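Local atomic coordinates of teicoplanin pseudoaglycone deacetylases Orf2 (Actinoplanes teichomyceticus, PDB entry 3DFM), a protein that probably removes an N-acetyl group from the teicoplanin pseudoaglycone, as a zinc-binding hydrolase of the PIG-L deacetylase family. Residues L22-G27 with R183-L188; L28-Q33 with S213-M218; T42-A47 with F95-Y100; P50-A55 with D68-L73; H85-H90 with R219-Q224. All coordinates share one frame; numbering follows the deposited sequence.

Contact 1: residues L22-G27 with R183-L188; sequences LSFGAG and RLWEDL. With ZN (zinc ion), chain E.
S23, on helix 19-33, and L188, in the chain leaving strand 182-185, bring their backbones within 4.9 Å, CA to CA, and the amide N of L188 donates to S23 OG over 3.0 Å in a nearly straight bond (167°). The small hydroxyl suits this place: while accepting that N-H it also bonds to the carbonyl of D19, a turn back in its own helix, and accepts a hydrogen bond from a water that also donates to L188 O. A second water joins S23 O to E186 O. Beside the hydroxyl, S23 CB lies over the face of the W185 indole in a CH-pi contact, though the approach is modelled tighter than carbons can sit. This is a helix laid on a mixed sheet, with W185 the last residue of one of its parallel strands. Placing CG between the backbone N and the carbonyl carbon (chi1 64°) lifts the indole to the helix, where its CE3 lies 3.8 Å from F24 CB. With an alanine in place of the indole, F24 CB is likely to lose its neighbour and a gap to open between helix and strand. Beyond the strand, E186 OE2 binds a zinc ion at 2.0 Å, together with H250 and a water. D187 directs its CB away from the helix, and its OD1 bonds to ND1 of H164, a zinc ligand, making it a second-shell residue.

Contact 2: residues L28-Q33 with S213-M218; sequences LAQAAQ and SVKPEM
M218 and Q30 bury more surface here than any other pair, and they cross at about a right angle. The glutamine starts with CG opposite its own backbone N (chi1 -158°) and then bends at chi2, which carries the amide to the other helix. Q30 OE1 comes tightly against CG of M218, at 3.0 Å, while NE2 of the same amide lies 3.5 Å from CE at the far end of the M218 side chain. The selenoether of this residue, built as selenomethionine and standing in for methionine's thioether, bends at chi2. Q33, one turn beyond Q30, meets the same methyl with OE1, 3.3 Å from M218 CE. No hydrogen bond passes between the segments; the long glutamine side chains supply the reach. Q30 OE1 also faces V214 CB at 4.0 Å, where the chain approaches its helix. K215 takes the N-cap position, and its carbonyl receives the N of M218 at 2.9 Å. V214 touches A26 and shares a backbone hydrogen bond with Y260. The contact thus sets the C-terminal end of helix 19-33 beside the first turn of helix 216-227, at the surface, while on the inner side of helix 19-33 L28 packs on strands 9-14 and 37-42.

Contact 3: residues T42-A47 with F95-Y100; sequences TVFAGA and FLDSIY. With ZN (zinc ion), chain C; SO4 (sulfate ion), chain H.
D97 binds a zinc ion through OD1 at 1.9 Å, and CB of F44 lies 4.0 Å from that same oxygen. With CG anti to the backbone N (chi1 -163°), D97 directs its carboxylate to the metal. H16 and D163 are the other protein ligands, and O2 of a sulfate ion, probably from the crystallisation liquor, lies 2.1 Å from the zinc. S98 OG donates to sulfate O2 over 2.8 Å, helping, with H161, to hold the anion. Behind D97 stands the F44 ring, its CD1 meeting L96 O at 3.3 Å on the ring edge, while V43 CG1 lies over one face. F44 is the centre of an inverse gamma turn, and this tight bend brings G46 N to F95 O at 2.8 Å; the donor stands 47° out of the carbonyl plane. Glycine suits position 46 because a CB would clash with F95 O. A water accepts from D97 N and donates to G46 O, tying the two loops. Further out, F95 CD2 packs on V43 CG1 at 3.6 Å. The loops follow parallel strands 37-42 and 89-92, V43 and F95 packing against helix 126-147, V43 and F44 against helix 162-177.

Contact 4: residues P50-A55 with D68-L73; sequences PPYSPA and DDDAVL
The loops leading into helices 54-62 and 71-86 meet here, joined by Y52, whose ring lies alongside D68 and D69. The phenol OH donates to D69 O over 3.2 Å, tilted 26° from the carbonyl plane, and it has a weak second bond to A48 O. Setting CG opposite the carbonyl carbon (chi1 -62°) sends the ring across to the other segment. There it meets D68 with its edge: CA of D68 lies in the ring plane, and OD1 is 3.6 Å from CD2 of Y52, the carboxylate turned 49° from the ring. P50 N lies over one ring face, across the cis peptide that precedes P51. Tyrosine suits the place because its rim of slightly positive C-H groups can face oxygens and its end carries a donor. A phenylalanine here would probably leave D69 O without its phenol donor and the bend before helix 71-86 less firmly fixed. That helix is N-capped by D70, whose OD1 accepts from L73 N at 3.2 Å; S53 caps the other through A56 N. The Y52 ring meets H60 of helix 54-62 edge-to-face, while A71 and V72 at the start of helix 71-86 pack on Y100.

Contact 5: residues H85-H90 with R219-Q224; sequences HLRVAH and RSQKFQ. With ZN (zinc ion), chain D.
H85 and Q224 face each other at the end of helix 71-86, where NE2 of the imidazole donates to Q224 OE1 over 2.7 Å. The bond is nearly straight (166°), lies in the ring plane and uses a lone pair of the amide oxygen, although ring and amide planes stand 69° apart. The carbonyl of the same histidine is served by the second glutamine, Q221: its NE2 donates to H85 O over 2.9 Å, again in the carbonyl plane on a lone pair. Q221 can do this because its chain runs out fully extended. H85 O lies in the helix's last turn, which closes in a Schellman motif at R87, with positive phi, and a side-chain amide suits such a carbonyl. Apolar atoms back the polar pair, L86 CD2 lying 3.8 Å from Q221 CG. K222 turns its CB away, and its ammonium group forms a salt bridge with E262 and bonds to Y260 OH and L22 O. Beyond the turn, H90 NE2 binds another zinc ion at 2.2 Å. As built, Q224 presents its oxygen, so H85 probably carries a proton on NE2; neither bond requires a charged ring, so a neutral imidazole would probably serve.

How the contacts relate
Contacts 1, 2 and 5 cluster around helix 19-33, while contact 3 holds the zinc site of D97 and contact 4 lies outside it, packed on contact 3's loops. Contacts 2 and 5, centres 9 Å apart, share helix 216-227; A29 CB, on the helix facing it, lies 3.4 Å from Q221 OE1. The centre of contact 1 is 12 Å from the centre of each, and G25 O meets L86 CD1 of contact 5 at 3.6 Å. Contacts 3 and 4 also have centres 12 Å apart, with G46 O 3.4 Å from V72 CG1. The two groups do not touch: contacts 1 and 3 are about 20 Å apart, centre to centre, and E186 and H90 bind other zinc ions.

Contact 1: residues L22-G27 with R183-L188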
# COMPACT_ATOMS: atom_id res chain seq x y z
N LEU A 22 -0.41 7.81 -0.77
CA LEU A 22 0.87 8.32 -0.23
C LEU A 22 2.06 8.14 -1.18
O LEU A 22 2.90 9.04 -1.32
CB LEU A 22 1.18 7.60 1.09
CG LEU A 22 0.36 8.02 2.32
CD1 LEU A 22 0.42 6.92 3.37
CD2 LEU A 22 0.89 9.35 2.90
N SER A 23 2.14 6.97 -1.81
CA SER A 23 3.29 6.62 -2.65
C SER A 23 3.15 6.96 -4.13
O SER A 23 4.16 7.19 -4.82
CB SER A 23 3.62 5.14 -2.52
OG SER A 23 3.65 4.71 -1.17
N PHE A 24 1.92 6.97 -4.63
CA PHE A 24 1.69 7.06 -6.06
C PHE A 24 0.50 7.95 -6.39
O PHE A 24 0.03 7.96 -7.51
CB PHE A 24 1.52 5.64 -6.64
CG PHE A 24 1.71 5.56 -8.13
CD1 PHE A 24 2.86 6.03 -8.74
CD2 PHE A 24 0.72 4.98 -8.93
CE1 PHE A 24 3.02 5.95 -10.13
CE2 PHE A 24 0.87 4.89 -10.32
CZ PHE A 24 2.02 5.38 -10.92
N GLY A 25 0.02 8.71 -5.40
CA GLY A 25 -1.13 9.60 -5.60
C GLY A 25 -1.02 10.51 -6.81
O GLY A 25 -2.01 10.72 -7.52
N ALA A 26 0.17 11.07 -7.07
CA ALA A 26 0.34 12.03 -8.15
C ALA A 26 0.25 11.32 -9.50
O ALA A 26 -0.45 11.78 -10.40
CB ALA A 26 1.66 12.82 -8.02
N GLY A 27 0.93 10.17 -9.61
CA GLY A 27 0.85 9.31 -10.80
C GLY A 27 -0.56 8.82 -11.09
O GLY A 27 -0.95 8.71 -12.25
N ARG A 183 4.84 -2.68 -12.29
CA ARG A 183 5.83 -1.75 -11.78
C ARG A 183 5.65 -1.67 -10.26
O ARG A 183 4.54 -1.88 -9.76
CB ARG A 183 5.65 -0.35 -12.40
CG ARG A 183 5.97 -0.25 -13.88
CD ARG A 183 6.00 1.20 -14.37
NE ARG A 183 7.17 1.92 -13.86
CZ ARG A 183 8.35 1.94 -14.47
NH1 ARG A 183 8.52 1.29 -15.62
NH2 ARG A 183 9.38 2.60 -13.94
N LEU A 184 6.72 -1.36 -9.54
CA LEU A 184 6.61 -1.14 -8.09
C LEU A 184 6.90 0.32 -7.76
O LEU A 184 7.86 0.88 -8.27
CB LEU A 184 7.54 -2.07 -7.30
CG LEU A 184 7.47 -3.57 -7.63
CD1 LEU A 184 8.50 -4.35 -6.83
CD2 LEU A 184 6.08 -4.16 -7.42
N TRP A 185 6.07 0.91 -6.90
CA TRP A 185 6.31 2.26 -6.39
C TRP A 185 7.20 2.22 -5.15
O TRP A 185 7.27 1.21 -4.46
CB TRP A 185 5.00 2.98 -6.08
CG TRP A 185 4.11 2.41 -4.98
CD1 TRP A 185 4.42 2.26 -3.64
CD2 TRP A 185 2.75 1.99 -5.12
NE1 TRP A 185 3.34 1.74 -2.96
CE2 TRP A 185 2.30 1.57 -3.85
CE3 TRP A 185 1.86 1.93 -6.21
CZ2 TRP A 185 1.00 1.09 -3.64
CZ3 TRP A 185 0.56 1.43 -6.00
CH2 TRP A 185 0.15 1.02 -4.72
N GLU A 186 7.88 3.33 -4.89
CA GLU A 186 8.68 3.47 -3.69
C GLU A 186 7.73 3.78 -2.54
O GLU A 186 7.05 4.81 -2.57
CB GLU A 186 9.68 4.61 -3.89
CG GLU A 186 10.53 4.88 -2.67
CD GLU A 186 11.45 6.08 -2.87
OE1 GLU A 186 11.02 7.09 -3.47
OE2 GLU A 186 12.60 6.00 -2.40
N ASP A 187 7.71 2.90 -1.54
CA ASP A 187 6.79 3.05 -0.39
C ASP A 187 7.05 4.33 0.39
O ASP A 187 8.17 4.55 0.86
CB ASP A 187 6.91 1.86 0.57
CG ASP A 187 6.78 0.51 -0.13
OD1 ASP A 187 5.84 -0.25 0.20
OD2 ASP A 187 7.61 0.21 -1.01
N LEU A 188 6.02 5.17 0.54
CA LEU A 188 6.13 6.39 1.35
C LEU A 188 5.12 6.39 2.49
O LEU A 188 4.01 5.88 2.33
CB LEU A 188 5.97 7.63 0.48
CG LEU A 188 6.97 7.89 -0.64
CD1 LEU A 188 6.52 9.10 -1.45
CD2 LEU A 188 8.38 8.06 -0.11
ZN ZN E . 13.79 7.60 -2.84
O HOH W 1 6.84 6.73 -4.46
O HOH W 2 3.24 3.29 1.61
O HOH W 3 14.85 6.82 -4.99

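Contact 2: residues L28-Q33 with S213-M218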
# COMPACT_ATOMS: atom_id res chain seq x y z
N LEU A 28 -1.33 8.53 -10.04
CA LEU A 28 -2.73 8.12 -10.21
C LEU A 28 -3.60 9.26 -10.74
O LEU A 28 -4.38 9.08 -11.70
CB LEU A 28 -3.29 7.57 -8.91
CG LEU A 28 -2.69 6.26 -8.38
CD1 LEU A 28 -3.20 6.01 -6.96
CD2 LEU A 28 -3.07 5.09 -9.28
N ALA A 29 -3.46 10.44 -10.13
CA ALA A 29 -4.17 11.63 -10.57
C ALA A 29 -3.75 12.07 -11.98
O ALA A 29 -4.60 12.50 -12.76
CB ALA A 29 -4.00 12.76 -9.57
N GLN A 30 -2.46 11.94 -12.31
CA GLN A 30 -1.98 12.25 -13.66
C GLN A 30 -2.57 11.27 -14.68
O GLN A 30 -3.01 11.67 -15.76
CB GLN A 30 -0.45 12.24 -13.72
CG GLN A 30 0.15 13.03 -14.89
CD GLN A 30 -0.03 14.55 -14.75
OE1 GLN A 30 0.69 15.21 -13.99
NE2 GLN A 30 -0.98 15.10 -15.50
N ALA A 31 -2.58 9.98 -14.32
CA ALA A 31 -3.16 8.93 -15.18
C ALA A 31 -4.61 9.19 -15.55
O ALA A 31 -4.97 9.11 -16.73
CB ALA A 31 -3.00 7.55 -14.52
N ALA A 32 -5.45 9.50 -14.56
CA ALA A 32 -6.86 9.81 -14.78
C ALA A 32 -7.05 11.07 -15.65
O ALA A 32 -7.94 11.12 -16.50
CB ALA A 32 -7.58 9.99 -13.46
N GLN A 33 -6.22 12.08 -15.41
CA GLN A 33 -6.20 13.31 -16.19
C GLN A 33 -5.92 13.06 -17.67
O GLN A 33 -6.52 13.70 -18.54
CB GLN A 33 -5.14 14.24 -15.62
CG GLN A 33 -5.66 15.22 -14.61
CD GLN A 33 -5.93 16.57 -15.24
OE1 GLN A 33 -4.99 17.26 -15.65
NE2 GLN A 33 -7.20 16.94 -15.33
N SER A 213 7.85 13.06 -13.44
CA SER A 213 7.73 14.52 -13.40
C SER A 213 6.26 14.86 -13.41
O SER A 213 5.58 14.65 -14.42
CB SER A 213 8.41 15.15 -14.61
OG SER A 213 9.81 15.28 -14.41
N VAL A 214 5.73 15.34 -12.30
CA VAL A 214 4.32 15.71 -12.27
C VAL A 214 4.15 17.23 -12.20
O VAL A 214 5.00 17.93 -11.66
CB VAL A 214 3.52 14.97 -11.15
CG1 VAL A 214 3.79 13.46 -11.19
CG2 VAL A 214 3.83 15.53 -9.77
N LYS A 215 3.04 17.71 -12.76
CA LYS A 215 2.66 19.11 -12.66
C LYS A 215 2.46 19.49 -11.20
O LYS A 215 2.01 18.66 -10.41
CB LYS A 215 1.37 19.36 -13.45
CG LYS A 215 1.55 19.28 -14.97
CD LYS A 215 2.18 20.56 -15.50
CE LYS A 215 2.78 20.38 -16.89
NZ LYS A 215 3.41 21.64 -17.38
N PRO A 216 2.80 20.74 -10.82
CA PRO A 216 2.62 21.18 -9.44
C PRO A 216 1.20 20.95 -8.92
O PRO A 216 1.01 20.61 -7.75
CB PRO A 216 2.92 22.69 -9.51
CG PRO A 216 2.93 23.04 -10.95
CD PRO A 216 3.38 21.81 -11.65
N GLU A 217 0.21 21.12 -9.80
CA GLU A 217 -1.18 20.91 -9.41
C GLU A 217 -1.49 19.46 -8.99
O GLU A 217 -2.36 19.24 -8.15
CB GLU A 217 -2.13 21.40 -10.50
CG GLU A 217 -2.06 22.93 -10.77
CD GLU A 217 -0.94 23.34 -11.75
OE1 GLU A 217 -0.22 22.46 -12.29
OE2 GLU A 217 -0.79 24.56 -11.98
N MSE A 218 -0.79 18.49 -9.57
CA MSE A 218 -0.97 17.07 -9.20
C MSE A 218 -0.34 16.78 -7.84
O MSE A 218 -0.85 15.96 -7.07
CB MSE A 218 -0.42 16.12 -10.25
CG MSE A 218 -0.74 16.51 -11.70
SE MSE A 218 -2.61 17.00 -12.06
CE MSE A 218 -2.35 17.79 -13.82

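Contact 3: residues T42-A47 with F95-Y100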
# COMPACT_ATOMS: atom_id res chain seq x y z
N THR A 42 -7.44 -2.19 -2.83
CA THR A 42 -6.69 -2.32 -1.57
C THR A 42 -6.89 -3.72 -1.01
O THR A 42 -8.03 -4.14 -0.79
CB THR A 42 -7.13 -1.22 -0.55
OG1 THR A 42 -6.75 0.06 -1.07
CG2 THR A 42 -6.44 -1.42 0.83
N VAL A 43 -5.79 -4.44 -0.80
CA VAL A 43 -5.86 -5.83 -0.34
C VAL A 43 -6.41 -5.95 1.09
O VAL A 43 -7.44 -6.59 1.30
CB VAL A 43 -4.48 -6.51 -0.44
CG1 VAL A 43 -4.54 -7.92 0.09
CG2 VAL A 43 -3.98 -6.51 -1.89
N PHE A 44 -5.72 -5.33 2.06
CA PHE A 44 -6.08 -5.47 3.46
C PHE A 44 -7.16 -4.49 3.92
O PHE A 44 -6.95 -3.66 4.80
CB PHE A 44 -4.82 -5.49 4.37
CG PHE A 44 -3.95 -6.66 4.10
CD1 PHE A 44 -4.27 -7.91 4.61
CD2 PHE A 44 -2.87 -6.55 3.24
CE1 PHE A 44 -3.49 -9.01 4.31
CE2 PHE A 44 -2.08 -7.66 2.94
CZ PHE A 44 -2.40 -8.89 3.47
N ALA A 45 -8.33 -4.60 3.31
CA ALA A 45 -9.46 -3.74 3.65
C ALA A 45 -10.65 -4.56 4.14
O ALA A 45 -11.76 -4.07 4.17
CB ALA A 45 -9.85 -2.88 2.45
N GLY A 46 -10.40 -5.81 4.53
CA GLY A 46 -11.47 -6.71 4.99
C GLY A 46 -12.20 -6.16 6.20
O GLY A 46 -11.57 -5.61 7.11
N ALA A 47 -13.52 -6.31 6.21
CA ALA A 47 -14.34 -5.78 7.31
C ALA A 47 -14.11 -6.61 8.57
O ALA A 47 -14.41 -7.80 8.61
CB ALA A 47 -15.80 -5.78 6.92
N PHE A 95 -9.40 -9.10 2.62
CA PHE A 95 -8.35 -9.64 3.51
C PHE A 95 -8.23 -8.82 4.77
O PHE A 95 -8.27 -7.60 4.71
CB PHE A 95 -7.01 -9.78 2.77
CG PHE A 95 -7.10 -10.69 1.59
CD1 PHE A 95 -7.00 -12.07 1.77
CD2 PHE A 95 -7.37 -10.19 0.31
CE1 PHE A 95 -7.13 -12.94 0.68
CE2 PHE A 95 -7.50 -11.04 -0.77
CZ PHE A 95 -7.39 -12.42 -0.58
N LEU A 96 -8.11 -9.50 5.91
CA LEU A 96 -8.08 -8.83 7.21
C LEU A 96 -6.69 -8.31 7.49
O LEU A 96 -5.70 -9.04 7.40
CB LEU A 96 -8.54 -9.77 8.32
CG LEU A 96 -9.99 -10.28 8.34
CD1 LEU A 96 -10.19 -11.33 9.44
CD2 LEU A 96 -10.96 -9.12 8.51
N ASP A 97 -6.60 -7.03 7.85
CA ASP A 97 -5.30 -6.46 8.19
C ASP A 97 -4.66 -7.22 9.36
O ASP A 97 -5.36 -7.88 10.13
CB ASP A 97 -5.44 -4.98 8.54
CG ASP A 97 -4.12 -4.26 8.50
OD1 ASP A 97 -3.17 -4.82 7.91
OD2 ASP A 97 -4.02 -3.16 9.06
N SER A 98 -3.33 -7.12 9.47
CA SER A 98 -2.55 -7.86 10.48
C SER A 98 -3.14 -7.86 11.91
O SER A 98 -3.12 -8.90 12.59
CB SER A 98 -1.11 -7.34 10.51
OG SER A 98 -1.09 -6.04 11.08
N ILE A 99 -3.69 -6.73 12.36
CA ILE A 99 -4.21 -6.60 13.75
C ILE A 99 -5.53 -7.33 13.98
O ILE A 99 -6.02 -7.41 15.11
CB ILE A 99 -4.40 -5.12 14.20
CG1 ILE A 99 -5.07 -4.28 13.11
CG2 ILE A 99 -3.08 -4.48 14.65
CD1 ILE A 99 -5.69 -2.97 13.63
N TYR A 100 -6.12 -7.85 12.91
CA TYR A 100 -7.38 -8.57 13.00
C TYR A 100 -7.24 -10.08 12.74
O TYR A 100 -8.17 -10.84 13.01
CB TYR A 100 -8.43 -7.96 12.05
CG TYR A 100 -8.59 -6.45 12.16
CD1 TYR A 100 -8.93 -5.85 13.39
CD2 TYR A 100 -8.43 -5.64 11.05
CE1 TYR A 100 -9.08 -4.47 13.49
CE2 TYR A 100 -8.59 -4.26 11.14
CZ TYR A 100 -8.91 -3.68 12.37
OH TYR A 100 -9.06 -2.32 12.45
ZN ZN C . -1.35 -4.44 7.63
S SO4 H . -0.74 -2.44 10.10
O1 SO4 H . -1.61 -2.50 11.27
O2 SO4 H . -0.71 -3.74 9.51
O3 SO4 H . -1.28 -1.36 9.30
O4 SO4 H . 0.61 -2.13 10.52
O HOH W 4 -8.84 -5.20 7.60

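Contact 4: residues P50-A55 with D68-L73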
# COMPACT_ATOMS: atom_id res chain seq x y z
N PRO A 50 -15.76 -7.10 15.87
CA PRO A 50 -15.49 -7.38 17.27
C PRO A 50 -15.80 -8.86 17.58
O PRO A 50 -16.62 -9.47 16.88
CB PRO A 50 -16.45 -6.46 18.02
CG PRO A 50 -16.78 -5.37 17.06
CD PRO A 50 -16.77 -6.04 15.71
N PRO A 51 -15.16 -9.45 18.60
CA PRO A 51 -14.22 -8.79 19.51
C PRO A 51 -12.90 -8.47 18.82
O PRO A 51 -12.38 -9.30 18.08
CB PRO A 51 -14.01 -9.82 20.61
CG PRO A 51 -14.28 -11.15 19.95
CD PRO A 51 -15.32 -10.88 18.90
N TYR A 52 -12.39 -7.27 19.05
CA TYR A 52 -11.06 -6.89 18.61
C TYR A 52 -10.02 -7.24 19.68
O TYR A 52 -10.35 -7.31 20.87
CB TYR A 52 -10.99 -5.39 18.34
CG TYR A 52 -11.91 -4.86 17.26
CD1 TYR A 52 -11.89 -5.39 15.96
CD2 TYR A 52 -12.76 -3.79 17.52
CE1 TYR A 52 -12.73 -4.87 14.95
CE2 TYR A 52 -13.59 -3.26 16.54
CZ TYR A 52 -13.58 -3.80 15.26
OH TYR A 52 -14.42 -3.26 14.31
N SER A 53 -8.78 -7.45 19.25
CA SER A 53 -7.67 -7.72 20.16
C SER A 53 -7.28 -6.45 20.93
O SER A 53 -7.63 -5.35 20.50
CB SER A 53 -6.46 -8.22 19.36
OG SER A 53 -5.95 -7.18 18.53
N PRO A 54 -6.55 -6.59 22.05
CA PRO A 54 -5.94 -5.41 22.69
C PRO A 54 -5.07 -4.56 21.75
O PRO A 54 -5.16 -3.33 21.81
CB PRO A 54 -5.07 -6.02 23.79
CG PRO A 54 -5.76 -7.29 24.14
CD PRO A 54 -6.29 -7.82 22.83
N ALA A 55 -4.26 -5.19 20.90
CA ALA A 55 -3.39 -4.46 19.99
C ALA A 55 -4.19 -3.66 18.94
O ALA A 55 -3.80 -2.54 18.60
CB ALA A 55 -2.42 -5.40 19.30
N ASP A 68 -13.81 -0.10 20.24
CA ASP A 68 -14.70 -1.04 19.55
C ASP A 68 -15.52 -0.40 18.42
O ASP A 68 -16.52 -0.99 17.97
CB ASP A 68 -15.62 -1.78 20.54
CG ASP A 68 -14.89 -2.87 21.34
OD1 ASP A 68 -13.78 -3.31 20.94
OD2 ASP A 68 -15.44 -3.30 22.38
N ASP A 69 -15.10 0.77 17.94
CA ASP A 69 -15.70 1.42 16.76
C ASP A 69 -15.49 0.50 15.56
O ASP A 69 -14.57 -0.32 15.56
CB ASP A 69 -15.02 2.77 16.47
CG ASP A 69 -15.69 3.96 17.16
OD1 ASP A 69 -16.89 3.90 17.48
OD2 ASP A 69 -14.99 4.97 17.38
N ASP A 70 -16.32 0.65 14.53
CA ASP A 70 -16.11 -0.08 13.28
C ASP A 70 -15.00 0.62 12.51
O ASP A 70 -15.26 1.43 11.63
CB ASP A 70 -17.40 -0.14 12.45
CG ASP A 70 -17.28 -1.10 11.28
OD1 ASP A 70 -16.15 -1.44 10.86
OD2 ASP A 70 -18.33 -1.52 10.75
N ALA A 71 -13.76 0.31 12.88
CA ALA A 71 -12.59 1.03 12.37
C ALA A 71 -12.40 0.85 10.87
O ALA A 71 -12.02 1.79 10.20
CB ALA A 71 -11.34 0.58 13.10
N VAL A 72 -12.62 -0.36 10.37
CA VAL A 72 -12.43 -0.62 8.93
C VAL A 72 -13.42 0.20 8.10
O VAL A 72 -13.05 0.78 7.10
CB VAL A 72 -12.53 -2.12 8.58
CG1 VAL A 72 -12.41 -2.32 7.05
CG2 VAL A 72 -11.44 -2.91 9.30
N LEU A 73 -14.68 0.25 8.53
CA LEU A 73 -15.68 1.11 7.87
C LEU A 73 -15.24 2.58 7.79
O LEU A 73 -15.32 3.19 6.72
CB LEU A 73 -17.07 1.02 8.53
CG LEU A 73 -18.11 1.99 7.94
CD1 LEU A 73 -18.52 1.56 6.52
CD2 LEU A 73 -19.35 2.14 8.84

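Contact 5: residues H85-H90 with R219-Q224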
# COMPACT_ATOMS: atom_id res chain seq x y z
N HIS A 85 -11.02 12.23 -4.50
CA HIS A 85 -10.26 13.48 -4.71
C HIS A 85 -9.30 13.41 -5.90
O HIS A 85 -9.13 14.40 -6.63
CB HIS A 85 -9.53 13.93 -3.43
CG HIS A 85 -9.15 15.38 -3.45
ND1 HIS A 85 -10.08 16.39 -3.37
CD2 HIS A 85 -7.94 15.99 -3.54
CE1 HIS A 85 -9.47 17.56 -3.41
NE2 HIS A 85 -8.17 17.35 -3.52
N LEU A 86 -8.68 12.25 -6.12
CA LEU A 86 -7.78 12.04 -7.27
C LEU A 86 -8.54 11.69 -8.56
O LEU A 86 -7.93 11.59 -9.64
CB LEU A 86 -6.78 10.91 -6.97
CG LEU A 86 -5.88 11.12 -5.74
CD1 LEU A 86 -4.95 9.93 -5.55
CD2 LEU A 86 -5.09 12.42 -5.89
N ARG A 87 -9.85 11.50 -8.43
CA ARG A 87 -10.76 11.17 -9.54
C ARG A 87 -10.53 9.77 -10.09
O ARG A 87 -10.57 9.54 -11.29
CB ARG A 87 -10.74 12.26 -10.63
CG ARG A 87 -10.86 13.67 -10.01
CD ARG A 87 -10.98 14.78 -11.03
NE ARG A 87 -12.31 14.82 -11.63
CZ ARG A 87 -12.80 15.88 -12.27
NH1 ARG A 87 -12.08 17.00 -12.38
NH2 ARG A 87 -14.03 15.83 -12.79
N VAL A 88 -10.28 8.83 -9.18
CA VAL A 88 -10.04 7.44 -9.58
C VAL A 88 -10.94 6.51 -8.78
O VAL A 88 -11.36 6.85 -7.68
CB VAL A 88 -8.55 7.01 -9.39
CG1 VAL A 88 -7.61 7.95 -10.17
CG2 VAL A 88 -8.18 6.97 -7.94
N ALA A 89 -11.22 5.34 -9.34
CA ALA A 89 -12.11 4.37 -8.72
C ALA A 89 -11.39 3.58 -7.64
O ALA A 89 -10.16 3.49 -7.64
CB ALA A 89 -12.64 3.42 -9.78
N HIS A 90 -12.18 2.98 -6.75
CA HIS A 90 -11.69 2.14 -5.66
C HIS A 90 -12.34 0.77 -5.67
O HIS A 90 -13.46 0.60 -6.19
CB HIS A 90 -12.01 2.79 -4.31
CG HIS A 90 -13.47 2.87 -4.00
ND1 HIS A 90 -14.28 3.88 -4.48
CD2 HIS A 90 -14.27 2.07 -3.25
CE1 HIS A 90 -15.51 3.69 -4.05
NE2 HIS A 90 -15.53 2.61 -3.29
N ARG A 219 0.77 17.46 -7.56
CA ARG A 219 1.37 17.44 -6.23
C ARG A 219 0.36 17.92 -5.19
O ARG A 219 0.18 17.28 -4.15
CB ARG A 219 2.64 18.31 -6.20
CG ARG A 219 3.23 18.53 -4.82
CD ARG A 219 4.20 19.69 -4.85
NE ARG A 219 4.53 20.14 -3.51
CZ ARG A 219 3.82 21.02 -2.80
NH1 ARG A 219 2.72 21.57 -3.30
NH2 ARG A 219 4.23 21.35 -1.58
N SER A 220 -0.30 19.03 -5.50
CA SER A 220 -1.23 19.66 -4.58
C SER A 220 -2.44 18.76 -4.32
O SER A 220 -2.89 18.58 -3.19
CB SER A 220 -1.66 21.02 -5.14
OG SER A 220 -2.68 21.60 -4.34
N GLN A 221 -2.96 18.18 -5.40
CA GLN A 221 -4.06 17.24 -5.34
C GLN A 221 -3.70 16.00 -4.50
O GLN A 221 -4.50 15.55 -3.68
CB GLN A 221 -4.44 16.86 -6.76
CG GLN A 221 -5.65 16.02 -6.91
CD GLN A 221 -5.98 15.78 -8.36
OE1 GLN A 221 -5.13 15.99 -9.25
NE2 GLN A 221 -7.21 15.35 -8.62
N LYS A 222 -2.49 15.47 -4.70
CA LYS A 222 -2.01 14.32 -3.94
C LYS A 222 -2.05 14.60 -2.44
O LYS A 222 -2.61 13.83 -1.65
CB LYS A 222 -0.59 13.92 -4.38
CG LYS A 222 0.07 12.87 -3.47
CD LYS A 222 1.50 12.55 -3.84
CE LYS A 222 2.03 11.46 -2.92
NZ LYS A 222 3.31 10.90 -3.42
N PHE A 223 -1.47 15.73 -2.05
CA PHE A 223 -1.36 16.11 -0.64
C PHE A 223 -2.73 16.38 -0.02
O PHE A 223 -2.96 16.03 1.12
CB PHE A 223 -0.45 17.33 -0.49
CG PHE A 223 1.02 17.04 -0.73
CD1 PHE A 223 1.46 15.82 -1.24
CD2 PHE A 223 1.97 18.04 -0.49
CE1 PHE A 223 2.81 15.57 -1.46
CE2 PHE A 223 3.32 17.80 -0.72
CZ PHE A 223 3.74 16.57 -1.21
N GLN A 224 -3.63 16.99 -0.79
CA GLN A 224 -5.01 17.17 -0.34
C GLN A 224 -5.69 15.82 -0.15
O GLN A 224 -6.42 15.63 0.82
CB GLN A 224 -5.82 18.01 -1.34
CG GLN A 224 -5.44 19.50 -1.43
CD GLN A 224 -5.85 20.12 -2.76
OE1 GLN A 224 -6.58 19.50 -3.55
NE2 GLN A 224 -5.37 21.34 -3.03
ZN ZN D . -17.37 1.49 -2.85